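PDB 7L15: T cell receptor gamma chain, which pairs with the T cell receptor mu chain to form the marsupial gamma mu receptor, which probably takes part in antigen recognition at the T cell surface. Local coordinates for residues T2-E7 with S99-V104; H36-Q41 with K105-G110. One frame throughout, in Å; residues are numbered along the deposited sequence.

Contact 1. Residues T2-E7 with S99-V104; sequences TGVALE and SWDGRV
Leu6 in the edge strand 5-7 and Val4 just before it face Ser99 and Asp101 of the opposing sheet, with CA atoms 7.3 Å apart for Val4 and Asp101 and 8.2 Å for Leu6 and Ser99, a separation that side chains, not paired backbones, must span. Val4 makes the closer approach. Its CG1 sits between the backbone N and the carbonyl carbon (chi1 67°), a rotation that presents this methyl to Asp101 OD2 at 3.3 Å, with Asp101 CB 3.7 Å from the same carbon. The two side chains run past each other in opposite directions, the valine methyl lying against the flank of the aspartate. Leu6 touches more loosely: CD2 comes 3.9 Å from Ser99 N and 4.3 Å from Ser99 CB. This is one end of an immunoglobulin V-set sandwich, the end that carries the complementarity-determining loops, where the strand that opens the domain packs across the sandwich from the strand running into the third of them. Behind Asp101 the chain reverses through a type II' turn to Val104; the strong bond at its base runs from Asp101 N to Val104 O (2.7 Å), while the turn's own bond, Val104 N to Asp101 O, is weak. Gly102 takes the positive phi (78°) of its second position. Val106 and Ile27 add apolar cover around Val4, and Leu6 also lies against Cys25 of the domain disulfide.

Contact 2. Residues H36-Q41 with K105-G110; sequences HWYRSQ and KVFGEG
The Tyr38 ring has Phe107 CE2 over one face and the ammonium of Lys105 at its edge, near the ring plane, while the His36 ring carries the end of that same lysine over one of its faces. Phe107 meets Tyr38 obliquely: the planes are inclined at 52°, the centroids stand 5.1 Å apart, and CE2 reaches Tyr38 CD1 at 3.6 Å, toward the rim of the ring. Lys105 and Tyr38 reach out from opposite directions, and NZ donates a hydrogen bond of 2.7 Å to Tyr38 OH. The lysine chain is bent at chi2 (136°) and then extended, which carries CE across His36 as a CH-pi contact, 3.8 Å from the imidazole centroid and 16° off its normal. His36 ND1, 3.2 Å from NZ, has its main polar partner in Arg48, with which it is hydrogen-bonded. Two positive groups thus gather round this imidazole, which would probably favour its neutral form. The phenol oxygen is gripped twice, since Leu118 N of the mu chain also bonds to it; NZ makes a further, weak bond to Asp116 O of that chain. Phe107 packs on Ala98, in the strand lying between the two segments, and on Pro59 of the mu chain. Buried aromatic groups on the strands that face a partner V domain, with the Phe-Gly-Glu-Gly form of the J-segment motif at Phe107 to Gly110, are typical of the variable-domain interface in antigen receptors.

How the contacts relate
Strands 93-101 and 104-116 lie side by side in one sheet, so contact 1 and contact 2, with centres about 12 Å apart, share a hairpin. Ser99 N lies 2.7 Å from Val106 O, a probable hydrogen bond. Val106 turns inward, its CG2 3.6 Å from Val4 CG1, whereas Trp100 and Lys105 look toward the mu chain. Trp100 links the sites directly, with CE2 3.4 Å from Lys105 CD and CD1 3.4 Å from His36 NE2. Contact 1 thus joins the two sheets at a partly exposed end of the sandwich, and contact 2 is buried at the chain interface. A bound N-acetylglucosamine lies about 11 Å from the side chain of Asp101.

Contact 1. Residues T2-E7 with S99-V104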
loop_
_atom_site.group_PDB
_atom_site.type_symbol
_atom_site.label_atom_id
_atom_site.label_comp_id
_atom_site.label_asym_id
_atom_site.label_seq_id
_atom_site.Cartn_x
_atom_site.Cartn_y
_atom_site.Cartn_z
ATOM N N THR B 2 24.197 7.411 -1.973
ATOM C CA THR B 2 23.446 6.476 -2.804
ATOM C C THR B 2 21.942 6.634 -2.570
ATOM O O THR B 2 21.129 5.938 -3.182
ATOM C CB THR B 2 23.860 5.019 -2.522
ATOM O OG1 THR B 2 25.257 4.974 -2.211
ATOM C CG2 THR B 2 23.581 4.121 -3.728
ATOM N N GLY B 3 21.580 7.558 -1.680
ATOM C CA GLY B 3 20.187 7.806 -1.354
ATOM C C GLY B 3 19.756 7.142 -0.060
ATOM O O GLY B 3 19.994 5.948 0.136
ATOM N N VAL B 4 19.110 7.895 0.826
ATOM C CA VAL B 4 18.761 7.382 2.147
ATOM C C VAL B 4 17.506 6.523 2.055
ATOM O O VAL B 4 16.570 6.830 1.302
ATOM C CB VAL B 4 18.594 8.541 3.149
ATOM C CG1 VAL B 4 17.393 9.406 2.802
ATOM C CG2 VAL B 4 18.493 8.012 4.562
ATOM N N ALA B 5 17.485 5.432 2.825
ATOM C CA ALA B 5 16.387 4.472 2.795
ATOM C C ALA B 5 16.225 3.809 4.157
ATOM O O ALA B 5 17.213 3.501 4.829
ATOM C CB ALA B 5 16.615 3.397 1.731
ATOM N N LEU B 6 14.974 3.555 4.536
ATOM C CA LEU B 6 14.638 2.988 5.832
ATOM C C LEU B 6 13.797 1.736 5.639
ATOM O O LEU B 6 12.866 1.723 4.827
ATOM C CB LEU B 6 13.874 3.991 6.702
ATOM C CG LEU B 6 14.382 5.431 6.830
ATOM C CD1 LEU B 6 14.053 6.247 5.585
ATOM C CD2 LEU B 6 13.768 6.071 8.065
ATOM N N GLU B 7 14.118 0.696 6.404
ATOM C CA GLU B 7 13.491 -0.614 6.297
ATOM C C GLU B 7 12.798 -0.949 7.613
ATOM O O GLU B 7 13.363 -0.733 8.687
ATOM C CB GLU B 7 14.538 -1.690 5.956
ATOM C CG GLU B 7 13.994 -3.117 5.853
ATOM C CD GLU B 7 15.088 -4.194 5.882
ATOM O OE1 GLU B 7 15.607 -4.501 6.979
ATOM O OE2 GLU B 7 15.423 -4.739 4.808
ATOM N N SER B 99 13.413 9.982 8.289
ATOM C CA SER B 99 14.659 10.724 8.427
ATOM C C SER B 99 14.676 11.920 7.487
ATOM O O SER B 99 14.287 11.813 6.321
ATOM C CB SER B 99 15.879 9.838 8.143
ATOM O OG SER B 99 17.061 10.539 8.468
ATOM N N TRP B 100 15.145 13.053 8.002
ATOM C CA TRP B 100 15.419 14.210 7.162
ATOM C C TRP B 100 16.562 13.906 6.206
ATOM O O TRP B 100 17.562 13.293 6.589
ATOM C CB TRP B 100 15.786 15.421 8.018
ATOM C CG TRP B 100 14.618 16.106 8.654
ATOM C CD1 TRP B 100 14.351 16.193 9.986
ATOM C CD2 TRP B 100 13.554 16.802 7.982
ATOM N NE1 TRP B 100 13.184 16.900 10.189
ATOM C CE2 TRP B 100 12.681 17.286 8.974
ATOM C CE3 TRP B 100 13.258 17.059 6.638
ATOM C CZ2 TRP B 100 11.531 18.009 8.671
ATOM C CZ3 TRP B 100 12.117 17.782 6.337
ATOM C CH2 TRP B 100 11.267 18.250 7.351
ATOM N N ASP B 101 16.402 14.342 4.941
ATOM C CA ASP B 101 17.469 14.325 3.926
ATOM C C ASP B 101 17.395 15.666 3.183
ATOM O O ASP B 101 16.851 15.769 2.078
ATOM C CB ASP B 101 17.336 13.134 2.972
ATOM C CG ASP B 101 18.497 13.028 1.989
ATOM O OD1 ASP B 101 19.354 13.939 1.963
ATOM O OD2 ASP B 101 18.558 12.026 1.241
ATOM N N GLY B 102 17.960 16.701 3.800
ATOM C CA GLY B 102 17.834 18.042 3.271
ATOM C C GLY B 102 16.477 18.622 3.602
ATOM O O GLY B 102 15.985 18.456 4.724
ATOM N N ARG B 103 15.855 19.300 2.646
ATOM C CA ARG B 103 14.512 19.804 2.856
ATOM C C ARG B 103 13.454 18.722 2.676
ATOM O O ARG B 103 12.265 19.033 2.728
ATOM C CB ARG B 103 14.237 20.987 1.915
ATOM C CG ARG B 103 14.648 20.753 0.461
ATOM C CD ARG B 103 13.457 20.430 -0.446
ATOM N NE ARG B 103 12.604 21.594 -0.710
ATOM C CZ ARG B 103 11.449 21.836 -0.096
ATOM N NH1 ARG B 103 10.749 22.921 -0.407
ATOM N NH2 ARG B 103 10.992 20.999 0.830
ATOM N N VAL B 104 13.861 17.468 2.477
ATOM C CA VAL B 104 12.953 16.368 2.170
ATOM C C VAL B 104 13.017 15.354 3.298
ATOM O O VAL B 104 14.111 14.969 3.727
ATOM C CB VAL B 104 13.309 15.700 0.831
ATOM C CG1 VAL B 104 12.696 14.285 0.744
ATOM C CG2 VAL B 104 12.830 16.567 -0.320
#

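Contact 2. Residues H36-Q41 with K105-G110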
loop_
_atom_site.group_PDB
_atom_site.type_symbol
_atom_site.label_atom_id
_atom_site.label_comp_id
_atom_site.label_asym_id
_atom_site.label_seq_id
_atom_site.Cartn_x
_atom_site.Cartn_y
_atom_site.Cartn_z
ATOM N N HIS B 36 13.093 9.668 13.307
ATOM C CA HIS B 36 11.781 10.166 13.707
ATOM C C HIS B 36 10.751 9.053 13.600
ATOM O O HIS B 36 10.813 8.238 12.683
ATOM C CB HIS B 36 11.350 11.344 12.831
ATOM C CG HIS B 36 12.370 12.435 12.738
ATOM N ND1 HIS B 36 12.227 13.642 13.391
ATOM C CD2 HIS B 36 13.546 12.504 12.068
ATOM C CE1 HIS B 36 13.270 14.410 13.126
ATOM N NE2 HIS B 36 14.085 13.743 12.324
ATOM N N TRP B 37 9.797 9.028 14.531
ATOM C CA TRP B 37 8.755 8.001 14.574
ATOM C C TRP B 37 7.395 8.669 14.488
ATOM O O TRP B 37 6.994 9.377 15.415
ATOM C CB TRP B 37 8.852 7.149 15.840
ATOM C CG TRP B 37 9.921 6.103 15.751
ATOM C CD1 TRP B 37 11.184 6.182 16.246
ATOM C CD2 TRP B 37 9.823 4.829 15.105
ATOM N NE1 TRP B 37 11.881 5.029 15.960
ATOM C CE2 TRP B 37 11.064 4.184 15.262
ATOM C CE3 TRP B 37 8.804 4.166 14.432
ATOM C CZ2 TRP B 37 11.314 2.913 14.758
ATOM C CZ3 TRP B 37 9.061 2.898 13.920
ATOM C CH2 TRP B 37 10.302 2.288 14.091
ATOM N N TYR B 38 6.691 8.434 13.380
ATOM C CA TYR B 38 5.364 8.970 13.125
ATOM C C TYR B 38 4.331 7.857 13.252
ATOM O O TYR B 38 4.637 6.676 13.066
ATOM C CB TYR B 38 5.270 9.591 11.712
ATOM C CG TYR B 38 6.002 10.931 11.561
ATOM C CD1 TYR B 38 7.376 10.985 11.400
ATOM C CD2 TYR B 38 5.299 12.124 11.555
ATOM C CE1 TYR B 38 8.042 12.197 11.258
ATOM C CE2 TYR B 38 5.947 13.336 11.408
ATOM C CZ TYR B 38 7.314 13.371 11.267
ATOM O OH TYR B 38 7.948 14.585 11.120
ATOM N N ARG B 39 3.104 8.242 13.583
ATOM C CA ARG B 39 1.997 7.310 13.675
ATOM C C ARG B 39 0.855 7.801 12.808
ATOM O O ARG B 39 0.541 8.993 12.785
ATOM C CB ARG B 39 1.499 7.130 15.110
ATOM C CG ARG B 39 0.251 6.240 15.195
ATOM C CD ARG B 39 -0.106 5.894 16.632
ATOM N NE ARG B 39 -0.422 7.092 17.397
ATOM C CZ ARG B 39 -0.622 7.114 18.706
ATOM N NH1 ARG B 39 -0.545 5.995 19.420
ATOM N NH2 ARG B 39 -0.921 8.260 19.290
ATOM N N SER B 40 0.206 6.860 12.142
ATOM C CA SER B 40 -0.938 7.132 11.299
ATOM C C SER B 40 -2.120 6.292 11.765
ATOM O O SER B 40 -2.005 5.067 11.878
ATOM C CB SER B 40 -0.591 6.814 9.854
ATOM O OG SER B 40 -1.747 6.783 9.075
ATOM N N GLN B 41 -3.272 6.943 11.994
ATOM C CA GLN B 41 -4.496 6.237 12.351
ATOM C C GLN B 41 -5.620 6.747 11.470
ATOM O O GLN B 41 -5.678 7.936 11.145
ATOM C CB GLN B 41 -4.867 6.408 13.859
ATOM C CG GLN B 41 -3.810 5.895 14.863
ATOM C CD GLN B 41 -4.138 6.224 16.329
ATOM O OE1 GLN B 41 -4.555 7.346 16.670
ATOM N NE2 GLN B 41 -3.963 5.237 17.194
ATOM N N LYS B 105 11.850 14.913 3.769
ATOM C CA LYS B 105 11.779 13.866 4.779
ATOM C C LYS B 105 11.439 12.545 4.104
ATOM O O LYS B 105 10.483 12.472 3.332
ATOM C CB LYS B 105 10.749 14.203 5.862
ATOM C CG LYS B 105 11.043 13.543 7.201
ATOM C CD LYS B 105 10.848 14.518 8.349
ATOM C CE LYS B 105 10.897 13.803 9.689
ATOM N NZ LYS B 105 10.643 14.732 10.832
ATOM N N VAL B 106 12.231 11.515 4.395
ATOM C CA VAL B 106 12.065 10.179 3.831
ATOM C C VAL B 106 11.537 9.251 4.916
ATOM O O VAL B 106 12.035 9.257 6.048
ATOM C CB VAL B 106 13.387 9.636 3.258
ATOM C CG1 VAL B 106 13.132 8.361 2.500
ATOM C CG2 VAL B 106 14.055 10.673 2.368
ATOM N N PHE B 107 10.559 8.430 4.551
ATOM C CA PHE B 107 9.810 7.604 5.486
ATOM C C PHE B 107 9.982 6.131 5.158
ATOM O O PHE B 107 9.994 5.736 3.986
ATOM C CB PHE B 107 8.298 7.910 5.441
ATOM C CG PHE B 107 7.909 9.192 6.106
ATOM C CD1 PHE B 107 8.245 10.417 5.548
ATOM C CD2 PHE B 107 7.174 9.169 7.292
ATOM C CE1 PHE B 107 7.872 11.596 6.164
ATOM C CE2 PHE B 107 6.795 10.336 7.912
ATOM C CZ PHE B 107 7.146 11.561 7.350
ATOM N N GLY B 108 10.065 5.319 6.197
ATOM C CA GLY B 108 9.906 3.897 6.027
ATOM C C GLY B 108 8.503 3.543 5.574
ATOM O O GLY B 108 7.561 4.339 5.602
ATOM N N GLU B 109 8.369 2.286 5.172
ATOM C CA GLU B 109 7.105 1.772 4.682
ATOM C C GLU B 109 6.092 1.549 5.808
ATOM O O GLU B 109 4.906 1.413 5.529
ATOM C CB GLU B 109 7.380 0.470 3.905
ATOM C CG GLU B 109 6.527 0.270 2.668
ATOM C CD GLU B 109 6.911 -0.988 1.898
ATOM O OE1 GLU B 109 6.507 -2.091 2.329
ATOM O OE2 GLU B 109 7.632 -0.875 0.878
ATOM N N GLY B 110 6.525 1.491 7.063
ATOM C CA GLY B 110 5.600 1.366 8.167
ATOM C C GLY B 110 5.345 -0.051 8.644
ATOM O O GLY B 110 5.299 -0.983 7.838
#